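Local coordinates for Lmo0181 protein (Listeria monocytogenes serovar 1/2a, PDB 5F7V), which binds the cyclic alpha-glucan cycloalternan as an ABC-type substrate-binding lipoprotein, probably delivering it for uptake across the cell membrane, at residues A[27-39]-A[303-317]. Residues are numbered along the deposited sequence; the frame is centred on the assembly and turned at random.
Sequences KALDEMVKEFEKQ and FMSANEEAAKIRIDN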
ATOM      1  N   LYS A  27      -7.950 -13.617 -11.248  1.00 23.68           N
ATOM      2  CA  LYS A  27      -9.106 -14.404 -10.826  1.00 23.28           C
ATOM      3  C   LYS A  27     -10.228 -13.555 -10.214  1.00 20.04           C
ATOM      4  O   LYS A  27     -11.355 -13.522 -10.720  1.00 19.32           O
ATOM      5  CB  LYS A  27      -8.647 -15.536  -9.897  1.00 25.57           C
ATOM      6  CG  LYS A  27      -9.721 -16.338  -9.182  1.00 27.01           C
ATOM      7  CD  LYS A  27      -9.096 -17.474  -8.381  1.00 29.48           C
ATOM      8  CE  LYS A  27     -10.159 -18.388  -7.804  1.00 31.27           C
ATOM      9  NZ  LYS A  27     -11.122 -17.650  -6.943  1.00 30.52           N
ATOM     10  N   ALA A  28      -9.919 -12.867  -9.127  1.00 17.54           N
ATOM     11  CA  ALA A  28     -10.939 -12.118  -8.417  1.00 15.58           C
ATOM     12  C   ALA A  28     -11.529 -11.006  -9.286  1.00 13.72           C
ATOM     13  O   ALA A  28     -12.760 -10.855  -9.366  1.00 12.86           O
ATOM     14  CB  ALA A  28     -10.362 -11.514  -7.158  1.00 15.59           C
ATOM     15  N   LEU A  29     -10.680 -10.261  -9.978  1.00 12.46           N
ATOM     16  CA  LEU A  29     -11.204  -9.139 -10.744  1.00 11.30           C
ATOM     17  C   LEU A  29     -12.069  -9.642 -11.893  1.00 11.49           C
ATOM     18  O   LEU A  29     -13.121  -9.056 -12.169  1.00 10.33           O
ATOM     19  CB  LEU A  29     -10.080  -8.253 -11.279  1.00 10.84           C
ATOM     20  CG  LEU A  29     -10.538  -7.029 -12.096  1.00  9.92           C
ATOM     21  CD1 LEU A  29     -11.512  -6.095 -11.411  1.00  9.46           C
ATOM     22  CD2 LEU A  29      -9.272  -6.311 -12.536  1.00  9.83           C
ATOM     23  N   ASP A  30     -11.639 -10.696 -12.565  1.00 12.53           N
ATOM     24  CA  ASP A  30     -12.452 -11.265 -13.648  1.00 13.38           C
ATOM     25  C   ASP A  30     -13.843 -11.699 -13.156  1.00 12.85           C
ATOM     26  O   ASP A  30     -14.843 -11.448 -13.845  1.00 12.13           O
ATOM     27  CB  ASP A  30     -11.746 -12.418 -14.350  1.00 15.93           C
ATOM     28  CG  ASP A  30     -10.483 -12.002 -15.134  1.00 17.19           C
ATOM     29  OD1 ASP A  30     -10.248 -10.791 -15.279  1.00 18.72           O
ATOM     30  OD2 ASP A  30      -9.721 -12.878 -15.608  1.00 20.78           O
ATOM     31  N   GLU A  31     -13.913 -12.313 -11.982  1.00 12.69           N
ATOM     32  CA  GLU A  31     -15.190 -12.705 -11.412  1.00 12.86           C
ATOM     33  C   GLU A  31     -16.036 -11.489 -11.069  1.00 11.31           C
ATOM     34  O   GLU A  31     -17.227 -11.503 -11.331  1.00 10.99           O
ATOM     35  CB  GLU A  31     -14.981 -13.557 -10.172  1.00 14.30           C
ATOM     36  CG  GLU A  31     -16.237 -14.318  -9.819  1.00 15.79           C
ATOM     37  CD  GLU A  31     -16.083 -15.181  -8.586  1.00 17.77           C
ATOM     38  OE1 GLU A  31     -14.943 -15.359  -8.085  1.00 19.02           O
ATOM     39  OE2 GLU A  31     -17.163 -15.667  -8.166  1.00 19.36           O
ATOM     40  N   MET A  32     -15.438 -10.426 -10.534  1.00 10.19           N
ATOM     41  CA  MET A  32     -16.193  -9.200 -10.304  1.00  9.26           C
ATOM     42  C   MET A  32     -16.762  -8.606 -11.594  1.00  8.67           C
ATOM     43  O   MET A  32     -17.920  -8.211 -11.618  1.00  8.29           O
ATOM     44  CB  MET A  32     -15.312  -8.172  -9.626  1.00  8.78           C
ATOM     45  CG  MET A  32     -14.940  -8.571  -8.212  1.00  9.36           C
ATOM     46  SD  MET A  32     -13.883  -7.304  -7.510  1.00  8.84           S
ATOM     47  CE  MET A  32     -13.429  -8.048  -5.955  1.00  9.95           C
ATOM     48  N   VAL A  33     -15.963  -8.593 -12.653  1.00  8.55           N
ATOM     49  CA  VAL A  33     -16.441  -8.078 -13.945  1.00  8.38           C
ATOM     50  C   VAL A  33     -17.607  -8.935 -14.461  1.00  8.79           C
ATOM     51  O   VAL A  33     -18.619  -8.380 -14.932  1.00  8.65           O
ATOM     52  CB  VAL A  33     -15.301  -7.928 -14.978  1.00  8.61           C
ATOM     53  CG1 VAL A  33     -15.798  -7.645 -16.389  1.00  8.92           C
ATOM     54  CG2 VAL A  33     -14.340  -6.849 -14.476  1.00  8.10           C
ATOM     55  N   LYS A  34     -17.484 -10.253 -14.386  1.00  9.51           N
ATOM     56  CA  LYS A  34     -18.559 -11.134 -14.806  1.00 10.25           C
ATOM     57  C   LYS A  34     -19.854 -10.841 -14.044  1.00  9.89           C
ATOM     58  O   LYS A  34     -20.936 -10.835 -14.618  1.00  9.87           O
ATOM     59  CB  LYS A  34     -18.151 -12.593 -14.604  1.00 11.68           C
ATOM     60  CG  LYS A  34     -19.222 -13.662 -14.842  1.00 13.17           C
ATOM     61  CD  LYS A  34     -18.819 -15.086 -14.490  1.00 15.04           C
ATOM     62  CE  LYS A  34     -18.589 -15.303 -12.991  1.00 15.77           C
ATOM     63  NZ  LYS A  34     -18.170 -16.689 -12.751  1.00 17.96           N
ATOM     64  N   GLU A  35     -19.741 -10.681 -12.734  1.00  9.56           N
ATOM     65  CA  GLU A  35     -20.917 -10.409 -11.903  1.00  9.77           C
ATOM     66  C   GLU A  35     -21.519  -9.020 -12.218  1.00  8.93           C
ATOM     67  O   GLU A  35     -22.736  -8.864 -12.335  1.00  9.19           O
ATOM     68  CB  GLU A  35     -20.561 -10.545 -10.423  1.00 10.30           C
ATOM     69  CG  GLU A  35     -20.255 -11.990 -10.055  1.00 11.50           C
ATOM     70  CD  GLU A  35     -21.443 -12.911 -10.121  1.00 12.75           C
ATOM     71  OE1 GLU A  35     -22.561 -12.451  -9.830  1.00 12.92           O
ATOM     72  OE2 GLU A  35     -21.292 -14.130 -10.405  1.00 14.10           O
ATOM     73  N   PHE A  36     -20.655  -8.047 -12.440  1.00  8.14           N
ATOM     74  CA  PHE A  36     -21.099  -6.717 -12.825  1.00  7.80           C
ATOM     75  C   PHE A  36     -21.873  -6.756 -14.143  1.00  8.12           C
ATOM     76  O   PHE A  36     -22.923  -6.146 -14.259  1.00  8.23           O
ATOM     77  CB  PHE A  36     -19.926  -5.731 -12.938  1.00  7.14           C
ATOM     78  CG  PHE A  36     -20.334  -4.402 -13.491  1.00  7.03           C
ATOM     79  CD1 PHE A  36     -20.976  -3.485 -12.697  1.00  7.19           C
ATOM     80  CD2 PHE A  36     -20.079  -4.058 -14.821  1.00  7.01           C
ATOM     81  CE1 PHE A  36     -21.398  -2.244 -13.176  1.00  7.39           C
ATOM     82  CE2 PHE A  36     -20.492  -2.822 -15.300  1.00  7.16           C
ATOM     83  CZ  PHE A  36     -21.129  -1.917 -14.486  1.00  7.40           C
ATOM     84  N   GLU A  37     -21.326  -7.479 -15.103  1.00  8.43           N
ATOM     85  CA  GLU A  37     -21.939  -7.593 -16.428  1.00  9.08           C
ATOM     86  C   GLU A  37     -23.258  -8.343 -16.361  1.00  9.78           C
ATOM     87  O   GLU A  37     -24.187  -8.004 -17.100  1.00 10.35           O
ATOM     88  CB  GLU A  37     -20.973  -8.215 -17.404  1.00  9.56           C
ATOM     89  CG  GLU A  37     -19.810  -7.262 -17.723  1.00  9.28           C
ATOM     90  CD  GLU A  37     -18.829  -7.841 -18.730  1.00 10.21           C
ATOM     91  OE1 GLU A  37     -18.855  -9.051 -19.063  1.00 11.64           O
ATOM     92  OE2 GLU A  37     -18.017  -7.066 -19.256  1.00 10.48           O
ATOM     93  N   LYS A  38     -23.353  -9.335 -15.480  1.00  9.98           N
ATOM     94  CA  LYS A  38     -24.610 -10.034 -15.300  1.00 10.75           C
ATOM     95  C   LYS A  38     -25.719  -9.110 -14.785  1.00 10.94           C
ATOM     96  O   LYS A  38     -26.861  -9.130 -15.295  1.00 11.54           O
ATOM     97  CB  LYS A  38     -24.443 -11.169 -14.287  1.00 11.21           C
ATOM     98  CG  LYS A  38     -25.717 -11.876 -13.844  1.00 12.16           C
ATOM     99  CD  LYS A  38     -26.438 -12.546 -14.982  1.00 12.90           C
ATOM    100  CE  LYS A  38     -27.778 -13.109 -14.535  1.00 13.95           C
ATOM    101  NZ  LYS A  38     -28.383 -13.850 -15.655  1.00 14.85           N
ATOM    102  N   GLN A  39     -25.346  -8.316 -13.792  1.00 10.72           N
ATOM    103  CA  GLN A  39     -26.257  -7.365 -13.147  1.00 11.23           C
ATOM    104  C   GLN A  39     -26.470  -6.093 -13.961  1.00 11.22           C
ATOM    105  O   GLN A  39     -27.396  -5.351 -13.664  1.00 11.85           O
ATOM    106  CB  GLN A  39     -25.756  -7.038 -11.741  1.00 11.43           C
ATOM    107  CG  GLN A  39     -25.707  -8.274 -10.833  1.00 12.22           C
ATOM    108  CD  GLN A  39     -25.237  -7.985  -9.402  1.00 12.82           C
ATOM    109  OE1 GLN A  39     -24.995  -6.841  -9.051  1.00 12.88           O
ATOM    110  NE2 GLN A  39     -25.128  -9.005  -8.570  1.00 13.86           N
ATOM    111  N   PHE A 303     -20.262  -0.356  -8.020  1.00  6.33           N
ATOM    112  CA  PHE A 303     -20.263  -1.810  -7.846  1.00  6.56           C
ATOM    113  C   PHE A 303     -18.999  -2.281  -7.122  1.00  6.10           C
ATOM    114  O   PHE A 303     -19.031  -3.030  -6.149  1.00  6.26           O
ATOM    115  CB  PHE A 303     -20.412  -2.498  -9.231  1.00  6.91           C
ATOM    116  CG  PHE A 303     -20.257  -3.992  -9.211  1.00  7.29           C
ATOM    117  CD1 PHE A 303     -19.002  -4.573  -9.341  1.00  7.03           C
ATOM    118  CD2 PHE A 303     -21.365  -4.823  -9.082  1.00  8.21           C
ATOM    119  CE1 PHE A 303     -18.861  -5.961  -9.319  1.00  7.58           C
ATOM    120  CE2 PHE A 303     -21.198  -6.210  -9.079  1.00  8.74           C
ATOM    121  CZ  PHE A 303     -19.949  -6.773  -9.203  1.00  8.41           C
ATOM    122  N   MET A 304     -17.853  -1.857  -7.606  1.00  5.66           N
ATOM    123  CA  MET A 304     -16.591  -2.278  -7.034  1.00  5.56           C
ATOM    124  C   MET A 304     -16.523  -1.768  -5.612  1.00  5.54           C
ATOM    125  O   MET A 304     -15.956  -2.456  -4.769  1.00  5.96           O
ATOM    126  CB  MET A 304     -15.431  -1.737  -7.861  1.00  5.26           C
ATOM    127  CG  MET A 304     -15.272  -2.416  -9.190  1.00  5.59           C
ATOM    128  SD  MET A 304     -14.760  -4.124  -9.122  1.00  6.14           S
ATOM    129  CE  MET A 304     -12.972  -3.935  -8.898  1.00  5.88           C
ATOM    130  N   SER A 305     -17.114  -0.629  -5.279  1.00  5.60           N
ATOM    131  CA  SER A 305     -17.009  -0.063  -3.956  1.00  5.80           C
ATOM    132  C   SER A 305     -17.857  -0.807  -2.930  1.00  6.32           C
ATOM    133  O   SER A 305     -17.377  -1.148  -1.827  1.00  6.52           O
ATOM    134  CB  SER A 305     -17.425   1.414  -4.007  1.00  6.02           C
ATOM    135  OG  SER A 305     -17.282   2.009  -2.741  1.00  6.40           O
ATOM    136  N   ALA A 306     -19.101  -1.067  -3.306  1.00  6.84           N
ATOM    137  CA  ALA A 306     -20.132  -1.407  -2.334  1.00  7.69           C
ATOM    138  C   ALA A 306     -20.970  -2.622  -2.672  1.00  8.34           C
ATOM    139  O   ALA A 306     -21.736  -3.064  -1.821  1.00  9.09           O
ATOM    140  CB  ALA A 306     -21.014  -0.186  -2.084  1.00  8.29           C
ATOM    141  N   ASN A 307     -20.862  -3.204  -3.857  1.00  8.35           N
ATOM    142  CA  ASN A 307     -21.677  -4.383  -4.146  1.00  9.41           C
ATOM    143  C   ASN A 307     -21.268  -5.572  -3.272  1.00 10.00           C
ATOM    144  O   ASN A 307     -20.087  -5.869  -3.141  1.00  9.35           O
ATOM    145  CB  ASN A 307     -21.549  -4.695  -5.637  1.00  9.44           C
ATOM    146  CG  ASN A 307     -22.369  -5.889  -6.017  1.00 10.52           C
ATOM    147  OD1 ASN A 307     -21.939  -7.038  -5.829  1.00 11.20           O
ATOM    148  ND2 ASN A 307     -23.535  -5.629  -6.573  1.00 11.27           N
ATOM    149  N   GLU A 308     -22.245  -6.257  -2.692  1.00 11.64           N
ATOM    150  CA  GLU A 308     -21.954  -7.342  -1.738  1.00 12.98           C
ATOM    151  C   GLU A 308     -21.328  -8.557  -2.401  1.00 12.43           C
ATOM    152  O   GLU A 308     -20.471  -9.215  -1.822  1.00 11.84           O
ATOM    153  CB  GLU A 308     -23.212  -7.748  -1.006  1.00 16.04           C
ATOM    154  CG  GLU A 308     -23.625  -6.749   0.056  1.00 18.19           C
ATOM    155  CD  GLU A 308     -24.307  -7.446   1.227  1.00 21.60           C
ATOM    156  OE1 GLU A 308     -25.477  -7.166   1.524  1.00 25.68           O
ATOM    157  OE2 GLU A 308     -23.677  -8.318   1.864  1.00 24.89           O
ATOM    158  N   GLU A 309     -21.743  -8.852  -3.631  1.00 12.46           N
ATOM    159  CA  GLU A 309     -21.127  -9.955  -4.345  1.00 12.79           C
ATOM    160  C   GLU A 309     -19.656  -9.635  -4.606  1.00 11.25           C
ATOM    161  O   GLU A 309     -18.797 -10.519  -4.478  1.00 11.28           O
ATOM    162  CB  GLU A 309     -21.945 -10.329  -5.603  1.00 14.12           C
ATOM    163  CG  GLU A 309     -21.306 -11.281  -6.627  1.00 15.13           C
ATOM    164  CD  GLU A 309     -21.096 -12.702  -6.148  1.00 16.75           C
ATOM    165  OE1 GLU A 309     -21.518 -13.091  -5.023  1.00 18.16           O
ATOM    166  OE2 GLU A 309     -20.478 -13.470  -6.942  1.00 17.95           O
ATOM    167  N   ALA A 310     -19.335  -8.408  -5.004  1.00  9.90           N
ATOM    168  CA  ALA A 310     -17.941  -8.019  -5.181  1.00  8.81           C
ATOM    169  C   ALA A 310     -17.161  -8.166  -3.877  1.00  8.28           C
ATOM    170  O   ALA A 310     -16.053  -8.666  -3.884  1.00  7.95           O
ATOM    171  CB  ALA A 310     -17.826  -6.618  -5.716  1.00  8.09           C
ATOM    172  N   ALA A 311     -17.768  -7.776  -2.758  1.00  8.18           N
ATOM    173  CA  ALA A 311     -17.102  -7.835  -1.454  1.00  8.02           C
ATOM    174  C   ALA A 311     -16.853  -9.289  -1.094  1.00  8.64           C
ATOM    175  O   ALA A 311     -15.788  -9.596  -0.602  1.00  8.46           O
ATOM    176  CB  ALA A 311     -17.897  -7.119  -0.372  1.00  8.24           C
ATOM    177  N   LYS A 312     -17.817 -10.159  -1.370  1.00  9.47           N
ATOM    178  CA  LYS A 312     -17.623 -11.580  -1.056  1.00 10.25           C
ATOM    179  C   LYS A 312     -16.520 -12.204  -1.902  1.00  9.90           C
ATOM    180  O   LYS A 312     -15.768 -13.042  -1.379  1.00 10.04           O
ATOM    181  CB  LYS A 312     -18.915 -12.341  -1.294  1.00 11.66           C
ATOM    182  CG  LYS A 312     -19.948 -12.013  -0.241  1.00 12.41           C
ATOM    183  CD  LYS A 312     -21.328 -12.445  -0.686  1.00 13.98           C
ATOM    184  CE  LYS A 312     -22.316 -12.422   0.464  1.00 15.25           C
ATOM    185  NZ  LYS A 312     -23.698 -12.650  -0.026  1.00 16.78           N
ATOM    186  N   ILE A 313     -16.410 -11.820  -3.172  1.00  9.46           N
ATOM    187  CA  ILE A 313     -15.321 -12.281  -4.025  1.00  9.38           C
ATOM    188  C   ILE A 313     -13.972 -11.820  -3.478  1.00  8.66           C
ATOM    189  O   ILE A 313     -13.028 -12.596  -3.431  1.00  8.93           O
ATOM    190  CB  ILE A 313     -15.517 -11.815  -5.474  1.00  9.35           C
ATOM    191  CG1 ILE A 313     -16.723 -12.496  -6.141  1.00 10.35           C
ATOM    192  CG2 ILE A 313     -14.270 -12.045  -6.316  1.00  9.38           C
ATOM    193  CD1 ILE A 313     -17.192 -11.739  -7.370  1.00 10.30           C
ATOM    194  N   ARG A 314     -13.925 -10.552  -3.089  1.00  7.79           N
ATOM    195  CA  ARG A 314     -12.710  -9.970  -2.571  1.00  7.31           C
ATOM    196  C   ARG A 314     -12.235 -10.736  -1.338  1.00  7.78           C
ATOM    197  O   ARG A 314     -11.062 -11.038  -1.217  1.00  7.93           O
ATOM    198  CB  ARG A 314     -12.983  -8.501  -2.259  1.00  6.62           C
ATOM    199  CG  ARG A 314     -11.722  -7.815  -1.823  1.00  6.21           C
ATOM    200  CD  ARG A 314     -11.862  -6.320  -1.772  1.00  5.69           C
ATOM    201  NE  ARG A 314     -12.009  -5.685  -3.068  1.00  5.43           N
ATOM    202  CZ  ARG A 314     -11.010  -5.314  -3.858  1.00  5.32           C
ATOM    203  NH1 ARG A 314     -11.325  -4.679  -4.970  1.00  5.18           N
ATOM    204  NH2 ARG A 314      -9.741  -5.528  -3.530  1.00  5.48           N
ATOM    205  N   ILE A 315     -13.149 -10.936  -0.397  1.00  8.24           N
ATOM    206  CA  ILE A 315     -12.878 -11.678   0.816  1.00  8.92           C
ATOM    207  C   ILE A 315     -12.397 -13.090   0.508  1.00  9.98           C
ATOM    208  O   ILE A 315     -11.385 -13.553   1.056  1.00 10.28           O
ATOM    209  CB  ILE A 315     -14.108 -11.651   1.754  1.00  9.26           C
ATOM    210  CG1 ILE A 315     -14.390 -10.266   2.345  1.00  8.71           C
ATOM    211  CG2 ILE A 315     -13.996 -12.728   2.836  1.00 10.04           C
ATOM    212  CD1 ILE A 315     -13.441  -9.784   3.427  1.00  8.53           C
ATOM    213  N   ASP A 316     -13.120 -13.762  -0.368  1.00 11.03           N
ATOM    214  CA  ASP A 316     -12.727 -15.132  -0.706  1.00 12.66           C
ATOM    215  C   ASP A 316     -11.321 -15.261  -1.272  1.00 12.36           C
ATOM    216  O   ASP A 316     -10.660 -16.282  -1.062  1.00 13.47           O
ATOM    217  CB  ASP A 316     -13.707 -15.741  -1.718  1.00 14.22           C
ATOM    218  CG  ASP A 316     -13.502 -17.222  -1.855  1.00 16.48           C
ATOM    219  OD1 ASP A 316     -13.540 -17.937  -0.831  1.00 17.90           O
ATOM    220  OD2 ASP A 316     -13.268 -17.654  -3.002  1.00 19.02           O
ATOM    221  N   ASN A 317     -10.876 -14.227  -1.967  1.00 11.24           N
ATOM    222  CA  ASN A 317      -9.559 -14.210  -2.589  1.00 11.33           C
ATOM    223  C   ASN A 317      -8.460 -13.517  -1.784  1.00 10.39           C
ATOM    224  O   ASN A 317      -7.350 -13.366  -2.307  1.00 10.56           O
ATOM    225  CB  ASN A 317      -9.707 -13.615  -3.998  1.00 11.44           C
ATOM    226  CG  ASN A 317     -10.413 -14.582  -4.923  1.00 12.83           C
ATOM    227  OD1 ASN A 317      -9.826 -15.584  -5.365  1.00 14.85           O
ATOM    228  ND2 ASN A 317     -11.701 -14.381  -5.127  1.00 12.83           N
TER
HETATM  229  O   HOH W   1     -24.780  -8.436  -5.547  1.00 22.79           O
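Phe303 lays one ring face under Phe36: Phe36 CB stands 3.8 Å from the Phe303 ring centroid, nearly on its normal, and the Phe36 ring turns its edge to the same face, a T-shaped pair with planes 69° apart. Next comes Met304, whose chain turns back on itself at chi2 (-68°) and chi3 (-81°), laying SD 3.7 Å from Met32 SD and CE against Leu29 CD1. Asn307 N-caps helix 308-316, its OD1 taking Ala310 N on a lone pair at 3.1 Å, while its ND2 gives a weak bond to Gln39 OE1; a water joins Gln39 NE2 to the same OD1. At Glu309 the carboxylate comes close to that of Glu35 (OE2 to OE2 3.6 Å), which may favour a proton on one of them. Ala310, Ile313, Arg314 and Met304 form the hole that takes Met32, whose extended chain brings CE to 3.4 Å from Ala310 O. Ile313 is the reciprocal knob, among Ala28, Glu31, Met32 and Glu35. Finally Asn317 folds back to hydrogen-bond Ile313 O through ND2, and accepts Lys27 NZ on OD1 at 2.9 Å. Helices 27-39 and 308-316 run antiparallel, axes 9.5 Å apart, in this periplasmic-binding-protein fold; Phe36 rests on strand 43-49, Arg314 salt-bridges Glu125 of strand 119-135 and hydrogen-bonds Trp319 O, with a cation-pi contact to its ring, and helix 327-335 packs against Ala311 and Ile315.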